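Local coordinates for protein putative oxidoreductase (Magnetospirillum magnetotacticum, PDB 3C1A) that probably works as an NAD(P)-dependent oxidoreductase of the Gfo/Idh/MocA family, pairing a Rossmann-fold domain with a C-terminal domain built on a large mixed sheet, at residues K94-E99 with V121-E126; V11-I16 with L286-V291. One frame throughout, in Å; residues are numbered along the deposited sequence.

How the contacts relate
The chain begins with strand 11-17, the first half of contact 2, then runs through the parallel sheet to strand 95-99. Contact 1 closes a short loop there: one helix, 106-119, leads on to strand 123-126 at the sheet's edge. The chain next builds the eight-stranded mixed sheet and returns through helix 279-290, which packs on strand 11-17 and completes contact 2, a loop of some 270 residues that encloses contact 1. The two centres lie about 9 Å apart. Phe287 joins them directly, its CE1 being 3.4 Å from Met122 CE. Contact 1 thus extends the Rossmann sheet, whereas contact 2 ties a late helix back to it.

Contact 1: K94-E99 with V121-E126; sequences KAVLVE and VMVWVE
Val98 O receives the shortest hydrogen bond of the pair, from Glu126 N at 2.8 Å with a nearly straight 172° at the hydrogen, and Val125 CA adds a CA-H...O contact to the same oxygen at 3.4 Å. Three further bonds, Val96 N to Met122 O, Trp124 N to Val96 O and Val98 N to Trp124 O, continue the parallel register, and the strand axes diverge by just 23°.

Leu97 and Trp124 share one face. The Leu97 methyl CD1 lies 3.7 Å from Trp124 CB, so the leucine meets the root of the tryptophan rather than its indole, and it also reaches Glu126 CB at 4.0 Å. The indole leads away from the neighbouring strand; the terminal CE of selenomethionine Met122 lies 4.0 Å above the plane of its ring, offset toward the rim. On the other face Val98 CG1, set between N and C in the crowded position (chi1 54°), lies 4.0 Å from Val125 CG2.

This is the final beta-alpha-beta unit of a Rossmann sheet. Strand 72-76 pairs with the far edge of 95-99, helix 82-91 covers the valine face through Ala89, His82 and Ile90, and helix 279-290 packs on Leu97, Met122 and Trp124.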
ATOM      1  N   LYS A  94      19.725  -8.517   2.235  1.00 18.23           N
ATOM      2  CA  LYS A  94      18.837  -7.946   3.256  1.00 16.63           C
ATOM      3  C   LYS A  94      17.406  -7.934   2.783  1.00 14.76           C
ATOM      4  O   LYS A  94      17.113  -7.450   1.681  1.00 12.91           O
ATOM      5  CB  LYS A  94      19.249  -6.539   3.622  1.00 18.74           C
ATOM      6  CG  LYS A  94      20.559  -6.529   4.370  1.00 23.16           C
ATOM      7  CD  LYS A  94      21.267  -5.269   4.170  1.00 22.62           C
ATOM      8  CE  LYS A  94      22.484  -5.177   5.107  1.00 28.56           C
ATOM      9  NZ  LYS A  94      23.297  -6.393   5.138  1.00 21.09           N
ATOM     10  N   ALA A  95      16.521  -8.447   3.627  1.00 12.06           N
ATOM     11  CA  ALA A  95      15.088  -8.364   3.388  1.00 12.05           C
ATOM     12  C   ALA A  95      14.607  -6.926   3.233  1.00 14.43           C
ATOM     13  O   ALA A  95      15.136  -6.010   3.905  1.00 10.09           O
ATOM     14  CB  ALA A  95      14.338  -9.002   4.518  1.00  6.07           C
ATOM     15  N   VAL A  96      13.596  -6.740   2.364  1.00 11.56           N
ATOM     16  CA  VAL A  96      13.132  -5.393   1.964  1.00  9.61           C
ATOM     17  C   VAL A  96      11.644  -5.243   2.179  1.00 10.47           C
ATOM     18  O   VAL A  96      10.879  -6.128   1.797  1.00  8.32           O
ATOM     19  CB  VAL A  96      13.429  -5.085   0.457  1.00 11.54           C
ATOM     20  CG1 VAL A  96      12.804  -3.790   0.083  1.00 11.63           C
ATOM     21  CG2 VAL A  96      14.971  -5.068   0.158  1.00 11.94           C
ATOM     22  N   LEU A  97      11.248  -4.143   2.830  1.00 10.34           N
ATOM     23  CA  LEU A  97       9.871  -3.646   2.841  1.00 10.43           C
ATOM     24  C   LEU A  97       9.879  -2.330   2.121  1.00  9.54           C
ATOM     25  O   LEU A  97      10.505  -1.372   2.607  1.00  9.72           O
ATOM     26  CB  LEU A  97       9.361  -3.431   4.288  1.00  6.65           C
ATOM     27  CG  LEU A  97       7.924  -2.877   4.392  1.00 11.74           C
ATOM     28  CD1 LEU A  97       6.831  -3.815   3.808  1.00 10.18           C
ATOM     29  CD2 LEU A  97       7.605  -2.548   5.864  1.00  7.35           C
ATOM     30  N   VAL A  98       9.316  -2.295   0.895  1.00  9.33           N
ATOM     31  CA  VAL A  98       9.330  -1.088   0.101  1.00  8.05           C
ATOM     32  C   VAL A  98       7.966  -0.468  -0.027  1.00 10.01           C
ATOM     33  O   VAL A  98       6.956  -1.161  -0.212  1.00  8.70           O
ATOM     34  CB  VAL A  98       9.901  -1.355  -1.306  1.00 11.26           C
ATOM     35  CG1 VAL A  98       9.157  -2.470  -1.927  1.00  6.02           C
ATOM     36  CG2 VAL A  98       9.883  -0.079  -2.104  1.00 16.00           C
ATOM     37  N   GLU A  99       7.926   0.853   0.059  1.00 11.89           N
ATOM     38  CA  GLU A  99       6.641   1.532   0.134  1.00 14.01           C
ATOM     39  C   GLU A  99       6.005   1.394  -1.256  1.00 13.65           C
ATOM     40  O   GLU A  99       6.705   1.150  -2.221  1.00 14.24           O
ATOM     41  CB  GLU A  99       6.817   2.985   0.606  1.00 12.47           C
ATOM     42  CG  GLU A  99       5.623   3.518   1.372  1.00 25.19           C
ATOM     43  CD  GLU A  99       5.652   5.030   1.466  1.00 39.63           C
ATOM     44  OE1 GLU A  99       6.761   5.583   1.635  1.00 34.36           O
ATOM     45  OE2 GLU A  99       4.572   5.657   1.343  1.00 47.58           O
ATOM     46  N   VAL A 121      15.694 -13.612  -1.548  1.00 13.67           N
ATOM     47  CA  VAL A 121      15.504 -12.562  -0.525  1.00 10.77           C
ATOM     48  C   VAL A 121      14.018 -12.185  -0.376  1.00  9.43           C
ATOM     49  O   VAL A 121      13.297 -12.038  -1.354  1.00 15.50           O
ATOM     50  CB  VAL A 121      16.400 -11.292  -0.801  1.00 12.09           C
ATOM     51  CG1 VAL A 121      15.964 -10.116  -0.054  1.00  8.83           C
ATOM     52  CG2 VAL A 121      17.927 -11.580  -0.608  1.00 13.66           C
HETATM   53  N   MSE A 122      13.559 -12.043   0.859  1.00 11.47           N
HETATM   54  CA  MSE A 122      12.174 -11.696   1.122  1.00  8.27           C
HETATM   55  C   MSE A 122      11.936 -10.191   0.793  1.00 10.65           C
HETATM   56  O   MSE A 122      12.665  -9.339   1.278  1.00 11.94           O
HETATM   57  CB  MSE A 122      11.844 -12.013   2.578  1.00  9.27           C
HETATM   58  CG  MSE A 122      10.420 -11.915   2.839  1.00  3.95           C
HETATM   59 SE   MSE A 122      10.191 -12.103   4.759  0.75 10.05          SE
HETATM   60  CE  MSE A 122      10.509 -10.355   5.425  1.00 12.67           C
ATOM     61  N   VAL A 123      10.959  -9.895  -0.090  1.00  7.85           N
ATOM     62  CA  VAL A 123      10.576  -8.524  -0.437  1.00 10.35           C
ATOM     63  C   VAL A 123       9.073  -8.379  -0.278  1.00 12.36           C
ATOM     64  O   VAL A 123       8.303  -9.105  -0.909  1.00 13.91           O
ATOM     65  CB  VAL A 123      11.035  -8.128  -1.901  1.00 10.35           C
ATOM     66  CG1 VAL A 123      10.583  -6.663  -2.299  1.00 10.14           C
ATOM     67  CG2 VAL A 123      12.538  -8.314  -1.991  1.00  8.40           C
ATOM     68  N   TRP A 124       8.660  -7.489   0.625  1.00 12.28           N
ATOM     69  CA  TRP A 124       7.265  -7.179   0.819  1.00 13.06           C
ATOM     70  C   TRP A 124       7.042  -5.786   0.292  1.00 13.33           C
ATOM     71  O   TRP A 124       7.934  -4.941   0.377  1.00  9.73           O
ATOM     72  CB  TRP A 124       6.908  -7.205   2.307  1.00  9.41           C
ATOM     73  CG  TRP A 124       6.844  -8.559   2.959  1.00 12.36           C
ATOM     74  CD1 TRP A 124       7.354  -9.724   2.494  1.00 14.89           C
ATOM     75  CD2 TRP A 124       6.245  -8.867   4.225  1.00  7.95           C
ATOM     76  NE1 TRP A 124       7.121 -10.757   3.392  1.00  9.94           N
ATOM     77  CE2 TRP A 124       6.419 -10.259   4.450  1.00  9.80           C
ATOM     78  CE3 TRP A 124       5.564  -8.123   5.172  1.00 11.46           C
ATOM     79  CZ2 TRP A 124       5.941 -10.900   5.593  1.00 12.46           C
ATOM     80  CZ3 TRP A 124       5.101  -8.772   6.315  1.00 11.15           C
ATOM     81  CH2 TRP A 124       5.292 -10.133   6.502  1.00  9.98           C
ATOM     82  N   VAL A 125       5.851  -5.538  -0.265  1.00 12.95           N
ATOM     83  CA  VAL A 125       5.468  -4.189  -0.614  1.00  9.68           C
ATOM     84  C   VAL A 125       4.442  -3.657   0.423  1.00  8.75           C
ATOM     85  O   VAL A 125       3.501  -4.349   0.806  1.00 12.82           O
ATOM     86  CB  VAL A 125       4.922  -4.093  -2.008  1.00 10.03           C
ATOM     87  CG1 VAL A 125       4.470  -2.660  -2.305  1.00  7.07           C
ATOM     88  CG2 VAL A 125       5.992  -4.593  -3.016  1.00  2.00           C
ATOM     89  N   GLU A 126       4.655  -2.428   0.876  1.00 11.48           N
ATOM     90  CA  GLU A 126       3.816  -1.811   1.910  1.00  8.72           C
ATOM     91  C   GLU A 126       2.519  -1.227   1.341  1.00  6.57           C
ATOM     92  O   GLU A 126       2.413  -0.021   1.093  1.00  8.81           O
ATOM     93  CB  GLU A 126       4.584  -0.730   2.698  1.00 13.70           C
ATOM     94  CG  GLU A 126       4.121  -0.578   4.170  1.00 13.18           C
ATOM     95  CD  GLU A 126       2.965   0.418   4.368  1.00 34.61           C
ATOM     96  OE1 GLU A 126       3.137   1.612   4.017  1.00 32.59           O
ATOM     97  OE2 GLU A 126       1.902   0.009   4.913  1.00 31.20           O
TER

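Contact 2: V11-I16 with L286-V291; sequences VRLALI and LFAGAV
Val11 places CG1 anti to its backbone N (chi1 171°), which leaves CG2 beside that nitrogen, and the two methyls find different partners on 286-291. CG2 comes within 3.4 Å of Ala288 O, whereas CG1 lies 3.9 Å from Val291 CB and is about equally near both Val291 methyls. Leu13, two residues on along the same side of the strand, has CG anti to the carbonyl carbon (chi1 -58°), and its two branches also divide the work: CD1 approaches Ala288 CB at 4.4 Å and CD2 approaches Phe287 CE2 at 4.1 Å.

The Leu13 and Phe287 side chains run antiparallel past one another, and CD2 meets the ring at a slant. Within the second segment, Val291 CG2 lies 4.1 Å above one face of the Phe287 ring, toward its rim, so Val291 touches both the ring and Val11. No hydrogen bond crosses the contact. Ala288 O, besides touching the valine methyl, accepts a weak bond from Val291 N at 3.3 Å.

The 190 Å² buried between the segments marks a small contact; the strand and helix axes approach to 9.0 Å at 121°. The C-terminal part of helix 279-290 and Val291 pack against the start of the strand, carried by aliphatic side chains and one phenylalanine ring.

Strand 11-17 is an inner strand of the parallel sheet, flanked by 35-42 and 72-76; Val11 and Leu13 bond by their backbones to Ala36 of the former. Leu13 and Val291 both rest on Ala72 of the latter. Phe287 also touches Met122 and Leu97, and Ala290 touches Met122 and Trp124, so the C-terminal part of helix 279-290 spans from strand 11-17 toward the edge strand 123-126.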
ATOM      1  N   VAL A  11      15.002  -7.531  15.949  1.00 15.34           N
ATOM      2  CA  VAL A  11      15.377  -7.597  14.552  1.00 14.12           C
ATOM      3  C   VAL A  11      15.928  -6.219  14.163  1.00 15.18           C
ATOM      4  O   VAL A  11      15.308  -5.191  14.440  1.00 15.57           O
ATOM      5  CB  VAL A  11      14.172  -8.000  13.650  1.00 12.78           C
ATOM      6  CG1 VAL A  11      14.520  -7.838  12.164  1.00 14.59           C
ATOM      7  CG2 VAL A  11      13.705  -9.454  13.962  1.00 13.12           C
ATOM      8  N   ARG A  12      17.097  -6.203  13.536  1.00 12.44           N
ATOM      9  CA  ARG A  12      17.798  -4.957  13.298  1.00 11.45           C
ATOM     10  C   ARG A  12      17.413  -4.400  11.937  1.00 10.18           C
ATOM     11  O   ARG A  12      17.770  -4.947  10.919  1.00 11.74           O
ATOM     12  CB  ARG A  12      19.287  -5.199  13.474  1.00  9.03           C
ATOM     13  CG  ARG A  12      19.602  -5.774  14.893  1.00 15.06           C
ATOM     14  CD  ARG A  12      21.071  -6.083  15.055  1.00 15.46           C
ATOM     15  NE  ARG A  12      21.511  -7.146  14.155  1.00 13.48           N
ATOM     16  CZ  ARG A  12      21.390  -8.448  14.418  1.00 18.92           C
ATOM     17  NH1 ARG A  12      20.835  -8.889  15.548  1.00 17.10           N
ATOM     18  NH2 ARG A  12      21.813  -9.335  13.533  1.00 20.57           N
ATOM     19  N   LEU A  13      16.632  -3.333  11.968  1.00 12.09           N
ATOM     20  CA  LEU A  13      16.102  -2.682  10.791  1.00 12.85           C
ATOM     21  C   LEU A  13      16.795  -1.401  10.496  1.00 11.57           C
ATOM     22  O   LEU A  13      17.242  -0.709  11.392  1.00 15.64           O
ATOM     23  CB  LEU A  13      14.612  -2.364  10.957  1.00 11.52           C
ATOM     24  CG  LEU A  13      13.649  -3.491  11.251  1.00 15.09           C
ATOM     25  CD1 LEU A  13      12.209  -2.904  11.398  1.00 16.62           C
ATOM     26  CD2 LEU A  13      13.731  -4.546  10.170  1.00 12.76           C
ATOM     27  N   ALA A  14      16.869  -1.073   9.211  1.00 13.06           N
ATOM     28  CA  ALA A  14      17.352   0.232   8.802  1.00 12.46           C
ATOM     29  C   ALA A  14      16.322   0.871   7.867  1.00 13.23           C
ATOM     30  O   ALA A  14      15.574   0.172   7.185  1.00  7.67           O
ATOM     31  CB  ALA A  14      18.714   0.119   8.127  1.00 12.88           C
ATOM     32  N   LEU A  15      16.280   2.202   7.862  1.00 12.48           N
ATOM     33  CA  LEU A  15      15.321   2.941   7.062  1.00 12.55           C
ATOM     34  C   LEU A  15      16.042   3.864   6.083  1.00 10.12           C
ATOM     35  O   LEU A  15      16.985   4.614   6.457  1.00 10.72           O
ATOM     36  CB  LEU A  15      14.406   3.739   7.990  1.00 11.97           C
ATOM     37  CG  LEU A  15      13.397   4.722   7.385  1.00 17.25           C
ATOM     38  CD1 LEU A  15      12.440   3.985   6.468  1.00 12.58           C
ATOM     39  CD2 LEU A  15      12.651   5.452   8.502  1.00 14.71           C
ATOM     40  N   ILE A  16      15.672   3.754   4.812  1.00 13.26           N
ATOM     41  CA  ILE A  16      16.208   4.634   3.827  1.00 11.79           C
ATOM     42  C   ILE A  16      14.993   5.483   3.445  1.00 14.15           C
ATOM     43  O   ILE A  16      14.020   4.964   2.885  1.00 14.93           O
ATOM     44  CB  ILE A  16      16.832   3.911   2.627  1.00 13.67           C
ATOM     45  CG1 ILE A  16      18.012   3.034   3.095  1.00 17.93           C
ATOM     46  CG2 ILE A  16      17.246   4.946   1.597  1.00 12.87           C
ATOM     47  CD1 ILE A  16      18.453   1.987   2.111  1.00 10.87           C
ATOM     48  N   LEU A 286       4.629  -7.462  11.586  1.00 10.81           N
ATOM     49  CA  LEU A 286       4.676  -8.682  10.796  1.00 12.61           C
ATOM     50  C   LEU A 286       5.950  -8.821   9.976  1.00 13.13           C
ATOM     51  O   LEU A 286       6.579  -9.890   9.961  1.00 12.03           O
ATOM     52  CB  LEU A 286       3.470  -8.777   9.879  1.00 13.50           C
ATOM     53  CG  LEU A 286       2.152  -9.023  10.626  1.00 13.31           C
ATOM     54  CD1 LEU A 286       1.005  -8.988   9.577  1.00 12.22           C
ATOM     55  CD2 LEU A 286       2.200 -10.313  11.447  1.00 12.00           C
ATOM     56  N   PHE A 287       6.334  -7.758   9.284  1.00 15.92           N
ATOM     57  CA  PHE A 287       7.532  -7.777   8.441  1.00 13.08           C
ATOM     58  C   PHE A 287       8.734  -8.107   9.316  1.00 11.47           C
ATOM     59  O   PHE A 287       9.434  -9.045   9.028  1.00 12.47           O
ATOM     60  CB  PHE A 287       7.743  -6.444   7.711  1.00 11.23           C
ATOM     61  CG  PHE A 287       9.057  -6.330   7.029  1.00 17.03           C
ATOM     62  CD1 PHE A 287       9.298  -6.992   5.818  1.00 12.42           C
ATOM     63  CD2 PHE A 287      10.074  -5.547   7.569  1.00 14.92           C
ATOM     64  CE1 PHE A 287      10.550  -6.914   5.191  1.00 18.04           C
ATOM     65  CE2 PHE A 287      11.344  -5.433   6.899  1.00  9.24           C
ATOM     66  CZ  PHE A 287      11.584  -6.112   5.761  1.00 12.04           C
ATOM     67  N   ALA A 288       8.923  -7.383  10.406  1.00 12.58           N
ATOM     68  CA  ALA A 288      10.100  -7.634  11.265  1.00 12.85           C
ATOM     69  C   ALA A 288      10.072  -9.076  11.747  1.00 13.09           C
ATOM     70  O   ALA A 288      11.110  -9.751  11.809  1.00 14.68           O
ATOM     71  CB  ALA A 288      10.182  -6.648  12.417  1.00 13.05           C
ATOM     72  N   GLY A 289       8.863  -9.575  12.011  1.00 14.71           N
ATOM     73  CA  GLY A 289       8.668 -10.955  12.455  1.00 13.63           C
ATOM     74  C   GLY A 289       8.961 -12.044  11.446  1.00 15.99           C
ATOM     75  O   GLY A 289       9.198 -13.191  11.824  1.00 21.34           O
ATOM     76  N   ALA A 290       8.956 -11.699  10.170  1.00 14.81           N
ATOM     77  CA  ALA A 290       9.221 -12.656   9.135  1.00 10.39           C
ATOM     78  C   ALA A 290      10.687 -12.649   8.678  1.00 12.87           C
ATOM     79  O   ALA A 290      11.113 -13.525   7.922  1.00 16.59           O
ATOM     80  CB  ALA A 290       8.267 -12.431   8.011  1.00 11.59           C
ATOM     81  N   VAL A 291      11.497 -11.699   9.156  1.00 11.86           N
ATOM     82  CA  VAL A 291      12.816 -11.479   8.565  1.00 13.87           C
ATOM     83  C   VAL A 291      13.666 -12.760   8.732  1.00 10.96           C
ATOM     84  O   VAL A 291      14.290 -13.212   7.784  1.00 14.22           O
ATOM     85  CB  VAL A 291      13.522 -10.194   9.168  1.00 12.46           C
ATOM     86  CG1 VAL A 291      15.034 -10.213   8.912  1.00 12.99           C
ATOM     87  CG2 VAL A 291      12.896  -8.898   8.584  1.00  8.07           C
TER